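Methyltransferase domain-containing protein (PDB 7CLU) probably transfers a methyl group from S-adenosylmethionine to an oxygen atom of an intermediate in prodigiosin synthesis, working as a dimer. Local coordinates at residues D238-G243 with R259-A264; R323-A328 with L333-K338; G159-Y164 with G180-A185; W107-T112 with R121-G126. All blocks are in the same frame, centred on the assembly; numbering follows the deposited sequence.

Contact 1. Residues D238-G243 with R259-A264; sequences DLIHLG and RNIYRA
Ile261 is met by two side chains of strand 239-243, one for each of its branches. Its CG2 faces CG2 of Ile240 at 4.4 Å, methyl against methyl, and its CD1 comes to 4.2 Å from CD2 of Leu242. The reach to Leu242 follows from an extended CG1 branch: with chi2 at 174°, CD1 of Ile261 is carried away from its own helix toward the strand. Ile240 and Leu242, two residues apart, both point at the helix, while His241 between them turns to the other face of the sheet. This is the strand-helix half of a right-handed beta-alpha-beta crossover, strand 239-243, helix 251-264 and strand 270-275, in the Rossmann-like methyltransferase domain. Phe271 of the last strand touches both Leu242 and Ile261 and so completes the apolar layer under the helix. On the opposite face, His241 is held at both ring nitrogens, by Asp174 at ND1 and Ser274 at NE2, which fixes the rotation of the imidazole. Farther out on the helix, Asn260 accepts a bond from Arg263 NH2 at its OD1 (3.1 Å) and gives its ND2 to the carbonyl of Val227, a residue of the S-adenosylhomocysteine site.

Contact 2. Residues R323-A328 with L333-K338; sequences RIMKIA and LIVGEK
Arg323 reaches along the hairpin to Glu337 with its guanidinium end-on, NH1 and NH2 both turned to OE2; NH1 also makes a weak bond to OE1. The NH2 bond is the shorter, 2.9 Å to OE2 on its syn lone pair, and OE2 lies in the guanidinium plane although the planes of the two groups are 35° apart. Val335 CG1 sits over one face of the same guanidinium, toward the rim, 3.7 Å from Arg323 NH2, so the charged group has an ion partner at its edge and a methyl over its face. The chain gets there because CG is set between the backbone N and the carbonyl carbon (chi1 66°) and then runs extended to NE. On the same face of the sheet, Met325 crosses Leu333 with CB to CB at 4.0 Å, then bends at its thioether to lay CE against Val335 CG2. Leu333 is also met nearly at a right angle by Ile327, CD1 to Leu333 CD2 at 3.7 Å. Ile324 and Ile334 point together to the other face, side by side. The backbones form an antiparallel hairpin, Met325 N to Leu333 O being 2.9 Å. Strand 322-326 is outermost; 332-337, inserted between it and 270-275, is the one reversed strand of seven, in the order 3-2-1-4-5-7-6 characteristic of class I methyltransferases. Arg270 of strand 270-275 is a second partner for Glu337 OE2; helix 307-316 packs on Ile324 and Ile334, and helix 154-163 on Ile327 and Leu333.

Contact 3. Residues G159-Y164 with G180-A185; sequences GFVRDY and GSLPMA
The segments 159-163 and 181-185 of helices 154-163 and 181-189 run in roughly the same direction, their short axes 10.2 Å apart at closest approach and inclined at 32°, with Val161 and Ala185 the nearest residues of the two backbones. Both lie on one side of the central sheet of the Rossmann-like methyltransferase domain, the second helix following strand 171-175. Gly180, in the loop between that strand and the helix, takes the N-cap position with a positive phi (85°). The side-chain contacts are apolar and form two adjoining patches, linked where Val161 CG2 comes near Leu182 CD1. In the first, Leu182 brings its two methyls to the Phe160 ring, CD2 to Phe160 CD2 at 3.9 Å and CD1 only slightly farther, the approach being oblique to the ring. Leu182 CG lies anti to its backbone N (chi1 167°), which swings the isobutyl end across to the aromatic ring. Beyond the pair, the Phe160 ring meets His241 edge to face, and Leu182 also packs on Phe172 and Asp174, so this patch reaches down to the sheet. Ile157, one turn before Val161 on the same helix, touches both Leu182 and Ala185. The second patch, nearer the surface, pairs Val161 with Ala185. There the CG2 methyl of Val161 rests 3.7 Å from Ala185 CB, while its other methyl, CG1, stands 4.0 Å from the Ala185 carbonyl O.

Contact 4. Residues W107-T112 with R121-G126; sequences WGELKT and RRTVFG
Glu109 lays its CG methylene against Val124 CG2 at 3.7 Å, the two side chains passing at a slant. CG, anti to the carbonyl carbon (chi1 -59°), is turned to Val124; the bend at chi2 (-66°) then carries the carboxylate off from the valine. Thr123 CG2 approaches the same CG at 4.1 Å, so both methyls reach the methylene from the side of helix 121-125. Val124 also leans on Pro105 and Leu106 of helix 93-107, which extends the apolar group. Polar atoms take a lesser part. Glu109 OE1 stands 4.1 Å from Thr123 CG2, a plain van der Waals approach, and the hydroxyl of Thr123 is engaged instead with Gln120 OE1, just before its helix. Here two short consecutive helices, 110-116 and 121-125, follow the long helix 93-107 at the surface, beside the dimer interface and away from the cofactor site. Among the backbone bonds, Leu110 N to Trp107 O at 3.1 Å closes a type I turn spanning Trp107 to Leu110; Glu109 takes the N-cap position of helix 110-116, and helix 121-125 ends at Gly126 with positive phi. Outside the pair, Trp107 joins the dimer interface, stacking on Phe16 of the second subunit and meeting Phe15 of that subunit edge to face, while its NE1 bonds Asn294 of its own chain. The ionic contact is a salt bridge from Arg121 to Asp300.

From the N terminus, the four contacts come strictly in series, none nesting in or crossing another. Contact 4 closes the short loop through helix 110-116, near the second subunit and some 35 to 38 Å, centre to centre, from the rest. Contact 3 then closes over strand 171-175, contact 1 over the link from strand 239-243 into helix 251-264, and contact 2 over the C-terminal hairpin. These last three meet around one sheet: Leu239 of contact 1 touches Tyr164 of contact 3, Asp163 of contact 3 probably bonds Ala328 N of contact 2, and Lys338 of contact 2 reaches back to the Tyr262 carbonyl of contact 1.

Contact 1. Residues D238-G243 with R259-A264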
loop_
_atom_site.group_PDB
_atom_site.type_symbol
_atom_site.label_atom_id
_atom_site.label_comp_id
_atom_site.label_asym_id
_atom_site.label_seq_id
_atom_site.Cartn_x
_atom_site.Cartn_y
_atom_site.Cartn_z
ATOM N N ASP A 238 -7.009 39.487 16.620
ATOM C CA ASP A 238 -5.748 39.944 16.045
ATOM C C ASP A 238 -4.820 38.801 15.633
ATOM O O ASP A 238 -3.799 39.067 14.989
ATOM C CB ASP A 238 -5.035 40.894 17.025
ATOM C CG ASP A 238 -4.822 40.273 18.398
ATOM O OD1 ASP A 238 -5.810 39.962 19.080
ATOM O OD2 ASP A 238 -3.659 40.091 18.794
ATOM N N LEU A 239 -5.162 37.548 15.951
ATOM C CA LEU A 239 -4.474 36.375 15.414
ATOM C C LEU A 239 -5.514 35.378 14.910
ATOM O O LEU A 239 -6.417 34.986 15.660
ATOM C CB LEU A 239 -3.560 35.704 16.461
ATOM C CG LEU A 239 -2.784 34.461 15.968
ATOM C CD1 LEU A 239 -1.875 34.771 14.771
ATOM C CD2 LEU A 239 -1.964 33.839 17.090
ATOM N N ILE A 240 -5.391 34.984 13.637
ATOM C CA ILE A 240 -6.298 34.031 13.005
ATOM C C ILE A 240 -5.475 32.885 12.444
ATOM O O ILE A 240 -4.438 33.106 11.805
ATOM C CB ILE A 240 -7.130 34.683 11.875
ATOM C CG1 ILE A 240 -7.880 35.911 12.397
ATOM C CG2 ILE A 240 -8.117 33.682 11.296
ATOM C CD1 ILE A 240 -9.090 35.566 13.189
ATOM N N HIS A 241 -5.958 31.658 12.643
ATOM C CA HIS A 241 -5.229 30.472 12.226
ATOM C C HIS A 241 -6.146 29.561 11.432
ATOM O O HIS A 241 -7.317 29.379 11.783
ATOM C CB HIS A 241 -4.657 29.668 13.428
ATOM C CG HIS A 241 -4.064 28.351 13.024
ATOM N ND1 HIS A 241 -4.626 27.139 13.366
ATOM C CD2 HIS A 241 -2.979 28.062 12.265
ATOM C CE1 HIS A 241 -3.896 26.159 12.865
ATOM N NE2 HIS A 241 -2.896 26.691 12.184
ATOM N N LEU A 242 -5.598 28.988 10.369
ATOM C CA LEU A 242 -6.305 28.039 9.515
ATOM C C LEU A 242 -5.445 26.786 9.481
ATOM O O LEU A 242 -4.339 26.803 8.928
ATOM C CB LEU A 242 -6.538 28.617 8.122
ATOM C CG LEU A 242 -7.270 27.726 7.100
ATOM C CD1 LEU A 242 -8.698 27.486 7.554
ATOM C CD2 LEU A 242 -7.256 28.360 5.728
ATOM N N GLY A 243 -5.939 25.714 10.093
ATOM C CA GLY A 243 -5.125 24.525 10.273
ATOM C C GLY A 243 -5.203 23.501 9.154
ATOM O O GLY A 243 -6.185 22.769 9.065
ATOM N N ARG A 259 -8.221 35.464 0.388
ATOM C CA ARG A 259 -8.801 36.789 0.208
ATOM C C ARG A 259 -10.007 36.977 1.118
ATOM O O ARG A 259 -10.214 38.060 1.673
ATOM C CB ARG A 259 -9.179 36.994 -1.263
ATOM C CG ARG A 259 -7.986 37.240 -2.184
ATOM C CD ARG A 259 -8.401 37.943 -3.484
ATOM N NE ARG A 259 -9.150 37.052 -4.359
ATOM C CZ ARG A 259 -8.643 36.481 -5.448
ATOM N NH1 ARG A 259 -7.385 36.729 -5.792
ATOM N NH2 ARG A 259 -9.395 35.671 -6.198
ATOM N N ASN A 260 -10.806 35.922 1.302
ATOM C CA ASN A 260 -11.970 36.027 2.181
ATOM C C ASN A 260 -11.551 36.309 3.616
ATOM O O ASN A 260 -12.160 37.148 4.295
ATOM C CB ASN A 260 -12.810 34.746 2.114
ATOM C CG ASN A 260 -13.700 34.688 0.881
ATOM O OD1 ASN A 260 -13.852 35.681 0.170
ATOM N ND2 ASN A 260 -14.290 33.522 0.626
ATOM N N ILE A 261 -10.523 35.606 4.103
ATOM C CA ILE A 261 -10.019 35.860 5.451
ATOM C C ILE A 261 -9.381 37.239 5.541
ATOM O O ILE A 261 -9.590 37.967 6.515
ATOM C CB ILE A 261 -9.029 34.763 5.868
ATOM C CG1 ILE A 261 -9.764 33.420 5.996
ATOM C CG2 ILE A 261 -8.344 35.166 7.168
ATOM C CD1 ILE A 261 -8.854 32.237 6.273
ATOM N N TYR A 262 -8.578 37.612 4.540
ATOM C CA TYR A 262 -7.938 38.923 4.551
ATOM C C TYR A 262 -8.967 40.037 4.673
ATOM O O TYR A 262 -8.790 40.970 5.467
ATOM C CB TYR A 262 -7.111 39.115 3.282
ATOM C CG TYR A 262 -6.423 40.454 3.224
ATOM C CD1 TYR A 262 -5.187 40.639 3.827
ATOM C CD2 TYR A 262 -7.015 41.546 2.582
ATOM C CE1 TYR A 262 -4.545 41.862 3.792
ATOM C CE2 TYR A 262 -6.381 42.781 2.545
ATOM C CZ TYR A 262 -5.142 42.930 3.152
ATOM O OH TYR A 262 -4.491 44.143 3.126
ATOM N N ARG A 263 -10.055 39.945 3.904
ATOM C CA ARG A 263 -11.067 40.997 3.913
ATOM C C ARG A 263 -11.712 41.116 5.286
ATOM O O ARG A 263 -12.002 42.224 5.755
ATOM C CB ARG A 263 -12.118 40.712 2.840
ATOM C CG ARG A 263 -13.152 41.811 2.688
ATOM C CD ARG A 263 -14.016 41.614 1.449
ATOM N NE ARG A 263 -14.842 40.412 1.532
ATOM C CZ ARG A 263 -14.648 39.315 0.804
ATOM N NH1 ARG A 263 -13.649 39.264 -0.073
ATOM N NH2 ARG A 263 -15.460 38.272 0.949
ATOM N N ALA A 264 -11.899 39.986 5.966
ATOM C CA ALA A 264 -12.605 39.965 7.241
ATOM C C ALA A 264 -11.715 40.279 8.437
ATOM O O ALA A 264 -12.242 40.617 9.502
ATOM C CB ALA A 264 -13.281 38.604 7.431
#

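Contact 2. Residues R323-A328 with L333-K338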
loop_
_atom_site.group_PDB
_atom_site.type_symbol
_atom_site.label_atom_id
_atom_site.label_comp_id
_atom_site.label_asym_id
_atom_site.label_seq_id
_atom_site.Cartn_x
_atom_site.Cartn_y
_atom_site.Cartn_z
ATOM N N ARG A 323 5.746 35.434 5.213
ATOM C CA ARG A 323 6.982 34.748 5.566
ATOM C C ARG A 323 6.684 33.368 6.139
ATOM O O ARG A 323 5.548 33.041 6.492
ATOM C CB ARG A 323 7.808 35.568 6.558
ATOM C CG ARG A 323 7.160 35.722 7.914
ATOM C CD ARG A 323 7.559 37.043 8.565
ATOM N NE ARG A 323 6.931 37.217 9.869
ATOM C CZ ARG A 323 5.768 37.826 10.059
ATOM N NH1 ARG A 323 5.092 38.316 9.021
ATOM N NH2 ARG A 323 5.268 37.931 11.279
ATOM N N ILE A 324 7.743 32.557 6.213
ATOM C CA ILE A 324 7.712 31.225 6.803
ATOM C C ILE A 324 8.159 31.329 8.250
ATOM O O ILE A 324 9.084 32.088 8.580
ATOM C CB ILE A 324 8.620 30.247 6.034
ATOM C CG1 ILE A 324 8.227 30.177 4.553
ATOM C CG2 ILE A 324 8.589 28.859 6.676
ATOM C CD1 ILE A 324 6.740 30.158 4.329
ATOM N N MET A 325 7.500 30.572 9.120
ATOM C CA MET A 325 7.946 30.399 10.492
ATOM C C MET A 325 8.015 28.903 10.753
ATOM O O MET A 325 6.983 28.219 10.762
ATOM C CB MET A 325 7.014 31.102 11.478
ATOM C CG MET A 325 7.438 30.963 12.922
ATOM S SD MET A 325 6.459 32.022 13.987
ATOM C CE MET A 325 6.345 33.498 12.967
ATOM N N LYS A 326 9.228 28.397 10.936
ATOM C CA LYS A 326 9.426 26.999 11.271
ATOM C C LYS A 326 9.126 26.782 12.743
ATOM O O LYS A 326 9.450 27.621 13.586
ATOM C CB LYS A 326 10.858 26.574 10.959
ATOM C CG LYS A 326 11.224 26.646 9.493
ATOM C CD LYS A 326 12.705 26.393 9.296
ATOM C CE LYS A 326 12.953 25.404 8.170
ATOM N NZ LYS A 326 14.274 24.702 8.288
ATOM N N ILE A 327 8.479 25.655 13.047
ATOM C CA ILE A 327 8.181 25.263 14.419
ATOM C C ILE A 327 8.400 23.759 14.536
ATOM O O ILE A 327 8.435 23.031 13.537
ATOM C CB ILE A 327 6.733 25.627 14.849
ATOM C CG1 ILE A 327 5.710 25.054 13.859
ATOM C CG2 ILE A 327 6.541 27.136 14.975
ATOM C CD1 ILE A 327 4.316 24.992 14.423
ATOM N N ALA A 328 8.537 23.293 15.774
ATOM C CA ALA A 328 8.580 21.857 16.007
ATOM C C ALA A 328 7.283 21.211 15.526
ATOM O O ALA A 328 6.214 21.832 15.515
ATOM C CB ALA A 328 8.802 21.546 17.490
ATOM N N LEU A 333 4.514 27.017 9.462
ATOM C CA LEU A 333 3.606 28.154 9.578
ATOM C C LEU A 333 3.847 29.117 8.423
ATOM O O LEU A 333 4.991 29.506 8.151
ATOM C CB LEU A 333 3.789 28.876 10.923
ATOM C CG LEU A 333 3.570 28.106 12.226
ATOM C CD1 LEU A 333 3.595 29.058 13.411
ATOM C CD2 LEU A 333 2.283 27.255 12.233
ATOM N N ILE A 334 2.778 29.482 7.725
ATOM C CA ILE A 334 2.823 30.554 6.745
ATOM C C ILE A 334 2.073 31.729 7.359
ATOM O O ILE A 334 0.925 31.580 7.789
ATOM C CB ILE A 334 2.241 30.119 5.390
ATOM C CG1 ILE A 334 3.002 28.884 4.888
ATOM C CG2 ILE A 334 2.417 31.205 4.389
ATOM C CD1 ILE A 334 2.126 27.675 4.632
ATOM N N VAL A 335 2.750 32.877 7.463
ATOM C CA VAL A 335 2.323 33.988 8.306
ATOM C C VAL A 335 2.283 35.259 7.469
ATOM O O VAL A 335 3.181 35.503 6.656
ATOM C CB VAL A 335 3.283 34.179 9.502
ATOM C CG1 VAL A 335 2.820 35.317 10.411
ATOM C CG2 VAL A 335 3.455 32.868 10.266
ATOM N N GLY A 336 1.259 36.081 7.691
ATOM C CA GLY A 336 1.165 37.368 7.021
ATOM C C GLY A 336 0.311 38.324 7.824
ATOM O O GLY A 336 -0.446 37.915 8.714
ATOM N N GLU A 337 0.442 39.613 7.507
ATOM C CA GLU A 337 -0.293 40.654 8.210
ATOM C C GLU A 337 -1.150 41.468 7.247
ATOM O O GLU A 337 -0.891 41.540 6.038
ATOM C CB GLU A 337 0.650 41.597 8.978
ATOM C CG GLU A 337 1.188 41.020 10.272
ATOM C CD GLU A 337 2.568 40.447 10.100
ATOM O OE1 GLU A 337 3.300 40.947 9.215
ATOM O OE2 GLU A 337 2.922 39.508 10.846
ATOM N N LYS A 338 -2.177 42.090 7.819
ATOM C CA LYS A 338 -3.133 42.900 7.079
ATOM C C LYS A 338 -2.789 44.367 7.314
ATOM O O LYS A 338 -2.901 44.868 8.441
ATOM C CB LYS A 338 -4.567 42.594 7.514
ATOM C CG LYS A 338 -5.589 43.558 6.929
ATOM C CD LYS A 338 -7.024 43.065 7.044
ATOM C CE LYS A 338 -7.934 43.942 6.172
ATOM N NZ LYS A 338 -9.387 43.642 6.281
#

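Contact 3. Residues G159-Y164 with G180-A185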
loop_
_atom_site.group_PDB
_atom_site.type_symbol
_atom_site.label_atom_id
_atom_site.label_comp_id
_atom_site.label_asym_id
_atom_site.label_seq_id
_atom_site.Cartn_x
_atom_site.Cartn_y
_atom_site.Cartn_z
ATOM N N GLY A 159 4.183 21.986 19.535
ATOM C CA GLY A 159 5.237 22.831 19.003
ATOM C C GLY A 159 4.760 24.222 18.638
ATOM O O GLY A 159 5.536 25.181 18.699
ATOM N N PHE A 160 3.488 24.350 18.241
ATOM C CA PHE A 160 2.894 25.662 18.018
ATOM C C PHE A 160 2.795 26.433 19.337
ATOM O O PHE A 160 3.269 27.567 19.438
ATOM C CB PHE A 160 1.516 25.493 17.359
ATOM C CG PHE A 160 0.997 26.731 16.637
ATOM C CD1 PHE A 160 1.749 27.900 16.559
ATOM C CD2 PHE A 160 -0.252 26.708 16.028
ATOM C CE1 PHE A 160 1.247 29.021 15.890
ATOM C CE2 PHE A 160 -0.756 27.830 15.364
ATOM C CZ PHE A 160 -0.002 28.982 15.305
ATOM N N VAL A 161 2.192 25.819 20.359
ATOM C CA VAL A 161 2.053 26.463 21.664
ATOM C C VAL A 161 3.415 26.849 22.235
ATOM O O VAL A 161 3.557 27.896 22.877
ATOM C CB VAL A 161 1.274 25.551 22.632
ATOM C CG1 VAL A 161 1.177 26.184 24.003
ATOM C CG2 VAL A 161 -0.117 25.275 22.095
ATOM N N ARG A 162 4.444 26.026 21.994
ATOM C CA ARG A 162 5.740 26.242 22.637
ATOM C C ARG A 162 6.613 27.230 21.861
ATOM O O ARG A 162 7.255 28.092 22.468
ATOM C CB ARG A 162 6.454 24.898 22.804
ATOM C CG ARG A 162 7.726 24.903 23.647
ATOM C CD ARG A 162 8.974 24.848 22.782
ATOM N NE ARG A 162 9.080 23.592 22.031
ATOM C CZ ARG A 162 10.037 23.321 21.139
ATOM N NH1 ARG A 162 10.978 24.223 20.871
ATOM N NH2 ARG A 162 10.048 22.153 20.501
ATOM N N ASP A 163 6.639 27.134 20.526
ATOM C CA ASP A 163 7.544 27.920 19.691
ATOM C C ASP A 163 6.982 29.262 19.238
ATOM O O ASP A 163 7.759 30.120 18.798
ATOM C CB ASP A 163 7.949 27.123 18.447
ATOM C CG ASP A 163 8.826 25.946 18.783
ATOM O OD1 ASP A 163 9.005 25.705 19.984
ATOM O OD2 ASP A 163 9.326 25.265 17.864
ATOM N N TYR A 164 5.674 29.473 19.311
ATOM C CA TYR A 164 5.084 30.743 18.911
ATOM C C TYR A 164 4.535 31.449 20.139
ATOM O O TYR A 164 3.898 30.827 20.992
ATOM C CB TYR A 164 3.979 30.552 17.874
ATOM C CG TYR A 164 3.361 31.855 17.396
ATOM C CD1 TYR A 164 2.342 32.467 18.114
ATOM C CD2 TYR A 164 3.800 32.468 16.224
ATOM C CE1 TYR A 164 1.776 33.661 17.686
ATOM C CE2 TYR A 164 3.230 33.663 15.776
ATOM C CZ TYR A 164 2.218 34.250 16.511
ATOM O OH TYR A 164 1.655 35.439 16.090
ATOM N N GLY A 180 -11.202 21.486 18.720
ATOM C CA GLY A 180 -10.806 22.491 19.697
ATOM C C GLY A 180 -9.494 22.245 20.411
ATOM O O GLY A 180 -9.169 22.998 21.337
ATOM N N SER A 181 -8.705 21.265 19.950
ATOM C CA SER A 181 -7.489 20.846 20.635
ATOM C C SER A 181 -6.457 21.957 20.718
ATOM O O SER A 181 -5.756 22.093 21.734
ATOM C CB SER A 181 -6.906 19.639 19.914
ATOM O OG SER A 181 -7.682 18.526 20.258
ATOM N N LEU A 182 -6.316 22.744 19.650
ATOM C CA LEU A 182 -5.292 23.779 19.661
ATOM C C LEU A 182 -5.669 24.924 20.589
ATOM O O LEU A 182 -4.852 25.276 21.458
ATOM C CB LEU A 182 -5.003 24.250 18.236
ATOM C CG LEU A 182 -4.191 25.533 18.051
ATOM C CD1 LEU A 182 -2.848 25.413 18.711
ATOM C CD2 LEU A 182 -4.046 25.821 16.529
ATOM N N PRO A 183 -6.859 25.535 20.498
ATOM C CA PRO A 183 -7.164 26.608 21.459
ATOM C C PRO A 183 -7.258 26.119 22.896
ATOM O O PRO A 183 -7.011 26.906 23.815
ATOM C CB PRO A 183 -8.496 27.187 20.951
ATOM C CG PRO A 183 -9.044 26.169 20.028
ATOM C CD PRO A 183 -7.882 25.452 19.437
ATOM N N MET A 184 -7.585 24.844 23.130
ATOM C CA MET A 184 -7.471 24.308 24.486
ATOM C C MET A 184 -6.022 24.343 24.972
ATOM O O MET A 184 -5.743 24.784 26.094
ATOM C CB MET A 184 -8.035 22.885 24.544
ATOM C CG MET A 184 -9.539 22.865 24.588
ATOM S SD MET A 184 -10.299 21.234 24.579
ATOM C CE MET A 184 -9.460 20.448 23.255
ATOM N N ALA A 185 -5.079 23.893 24.136
ATOM C CA ALA A 185 -3.680 23.898 24.548
ATOM C C ALA A 185 -3.183 25.321 24.777
ATOM O O ALA A 185 -2.388 25.570 25.696
ATOM C CB ALA A 185 -2.816 23.180 23.513
#

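Contact 4. Residues W107-T112 with R121-G126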
loop_
_atom_site.group_PDB
_atom_site.type_symbol
_atom_site.label_atom_id
_atom_site.label_comp_id
_atom_site.label_asym_id
_atom_site.label_seq_id
_atom_site.Cartn_x
_atom_site.Cartn_y
_atom_site.Cartn_z
ATOM N N TRP A 107 -7.237 4.966 -5.259
ATOM C CA TRP A 107 -5.885 4.802 -5.777
ATOM C C TRP A 107 -5.786 3.668 -6.782
ATOM O O TRP A 107 -4.820 3.624 -7.550
ATOM C CB TRP A 107 -4.883 4.559 -4.649
ATOM C CG TRP A 107 -4.431 5.818 -3.969
ATOM C CD1 TRP A 107 -5.147 6.573 -3.084
ATOM C CD2 TRP A 107 -3.143 6.441 -4.084
ATOM N NE1 TRP A 107 -4.385 7.636 -2.650
ATOM C CE2 TRP A 107 -3.154 7.580 -3.253
ATOM C CE3 TRP A 107 -1.986 6.157 -4.830
ATOM C CZ2 TRP A 107 -2.041 8.430 -3.124
ATOM C CZ3 TRP A 107 -0.891 7.006 -4.715
ATOM C CH2 TRP A 107 -0.922 8.122 -3.855
ATOM N N GLY A 108 -6.746 2.749 -6.785
ATOM C CA GLY A 108 -6.783 1.756 -7.841
ATOM C C GLY A 108 -6.820 2.393 -9.214
ATOM O O GLY A 108 -6.289 1.839 -10.174
ATOM N N GLU A 109 -7.388 3.596 -9.309
ATOM C CA GLU A 109 -7.519 4.323 -10.566
ATOM C C GLU A 109 -6.592 5.538 -10.629
ATOM O O GLU A 109 -6.913 6.539 -11.280
ATOM C CB GLU A 109 -8.978 4.736 -10.775
ATOM C CG GLU A 109 -9.958 3.562 -10.801
ATOM C CD GLU A 109 -9.741 2.651 -12.007
ATOM O OE1 GLU A 109 -9.752 3.161 -13.142
ATOM O OE2 GLU A 109 -9.527 1.432 -11.820
ATOM N N LEU A 110 -5.439 5.466 -9.948
ATOM C CA LEU A 110 -4.469 6.556 -10.018
ATOM C C LEU A 110 -4.078 6.871 -11.460
ATOM O O LEU A 110 -3.912 8.047 -11.821
ATOM C CB LEU A 110 -3.224 6.220 -9.197
ATOM C CG LEU A 110 -2.084 7.252 -9.297
ATOM C CD1 LEU A 110 -2.522 8.593 -8.713
ATOM C CD2 LEU A 110 -0.815 6.749 -8.609
ATOM N N LYS A 111 -3.887 5.831 -12.288
ATOM C CA LYS A 111 -3.455 6.048 -13.664
ATOM C C LYS A 111 -4.403 6.998 -14.377
ATOM O O LYS A 111 -3.967 7.936 -15.054
ATOM C CB LYS A 111 -3.367 4.713 -14.410
ATOM C CG LYS A 111 -3.387 4.835 -15.952
ATOM C CD LYS A 111 -3.306 3.464 -16.623
ATOM C CE LYS A 111 -4.022 3.447 -17.973
ATOM N NZ LYS A 111 -3.798 2.168 -18.719
ATOM N N THR A 112 -5.708 6.794 -14.194
ATOM C CA THR A 112 -6.688 7.630 -14.877
ATOM C C THR A 112 -6.762 9.018 -14.250
ATOM O O THR A 112 -7.029 10.005 -14.955
ATOM C CB THR A 112 -8.049 6.926 -14.860
ATOM O OG1 THR A 112 -7.927 5.672 -15.534
ATOM C CG2 THR A 112 -9.129 7.770 -15.551
ATOM N N ARG A 121 -13.855 9.706 -8.040
ATOM C CA ARG A 121 -15.025 9.321 -7.253
ATOM C C ARG A 121 -16.183 8.859 -8.142
ATOM O O ARG A 121 -16.957 7.984 -7.736
ATOM C CB ARG A 121 -15.460 10.476 -6.352
ATOM C CG ARG A 121 -14.397 10.914 -5.326
ATOM C CD ARG A 121 -14.904 12.004 -4.391
ATOM N NE ARG A 121 -15.622 13.062 -5.102
ATOM C CZ ARG A 121 -15.085 14.205 -5.528
ATOM N NH1 ARG A 121 -13.802 14.470 -5.322
ATOM N NH2 ARG A 121 -15.843 15.099 -6.166
ATOM N N ARG A 122 -16.315 9.423 -9.349
ATOM C CA ARG A 122 -17.377 9.006 -10.265
ATOM C C ARG A 122 -17.105 7.611 -10.804
ATOM O O ARG A 122 -17.932 6.704 -10.674
ATOM C CB ARG A 122 -17.504 9.993 -11.429
ATOM C CG ARG A 122 -17.816 11.434 -11.058
ATOM C CD ARG A 122 -18.201 12.237 -12.308
ATOM N NE ARG A 122 -17.525 13.532 -12.365
ATOM C CZ ARG A 122 -17.961 14.631 -11.752
ATOM N NH1 ARG A 122 -19.073 14.590 -11.031
ATOM N NH2 ARG A 122 -17.285 15.771 -11.857
ATOM N N THR A 123 -15.950 7.443 -11.447
ATOM C CA THR A 123 -15.412 6.140 -11.806
ATOM C C THR A 123 -15.650 5.109 -10.708
ATOM O O THR A 123 -16.336 4.098 -10.910
ATOM C CB THR A 123 -13.909 6.302 -12.076
ATOM O OG1 THR A 123 -13.692 7.438 -12.934
ATOM C CG2 THR A 123 -13.319 5.053 -12.702
ATOM N N VAL A 124 -15.131 5.388 -9.512
ATOM C CA VAL A 124 -14.989 4.344 -8.506
ATOM C C VAL A 124 -16.291 4.110 -7.740
ATOM O O VAL A 124 -16.653 2.961 -7.455
ATOM C CB VAL A 124 -13.813 4.702 -7.571
ATOM C CG1 VAL A 124 -13.843 3.880 -6.311
ATOM C CG2 VAL A 124 -12.478 4.543 -8.315
ATOM N N PHE A 125 -17.018 5.174 -7.386
ATOM C CA PHE A 125 -18.189 5.046 -6.518
ATOM C C PHE A 125 -19.514 5.335 -7.216
ATOM O O PHE A 125 -20.569 5.201 -6.582
ATOM C CB PHE A 125 -18.063 5.976 -5.303
ATOM C CG PHE A 125 -16.832 5.740 -4.485
ATOM C CD1 PHE A 125 -16.745 4.634 -3.656
ATOM C CD2 PHE A 125 -15.756 6.619 -4.550
ATOM C CE1 PHE A 125 -15.606 4.407 -2.896
ATOM C CE2 PHE A 125 -14.611 6.391 -3.791
ATOM C CZ PHE A 125 -14.537 5.275 -2.974
ATOM N N GLY A 126 -19.495 5.735 -8.483
ATOM C CA GLY A 126 -20.718 6.191 -9.131
ATOM C C GLY A 126 -21.307 7.443 -8.515
ATOM O O GLY A 126 -22.520 7.663 -8.607
#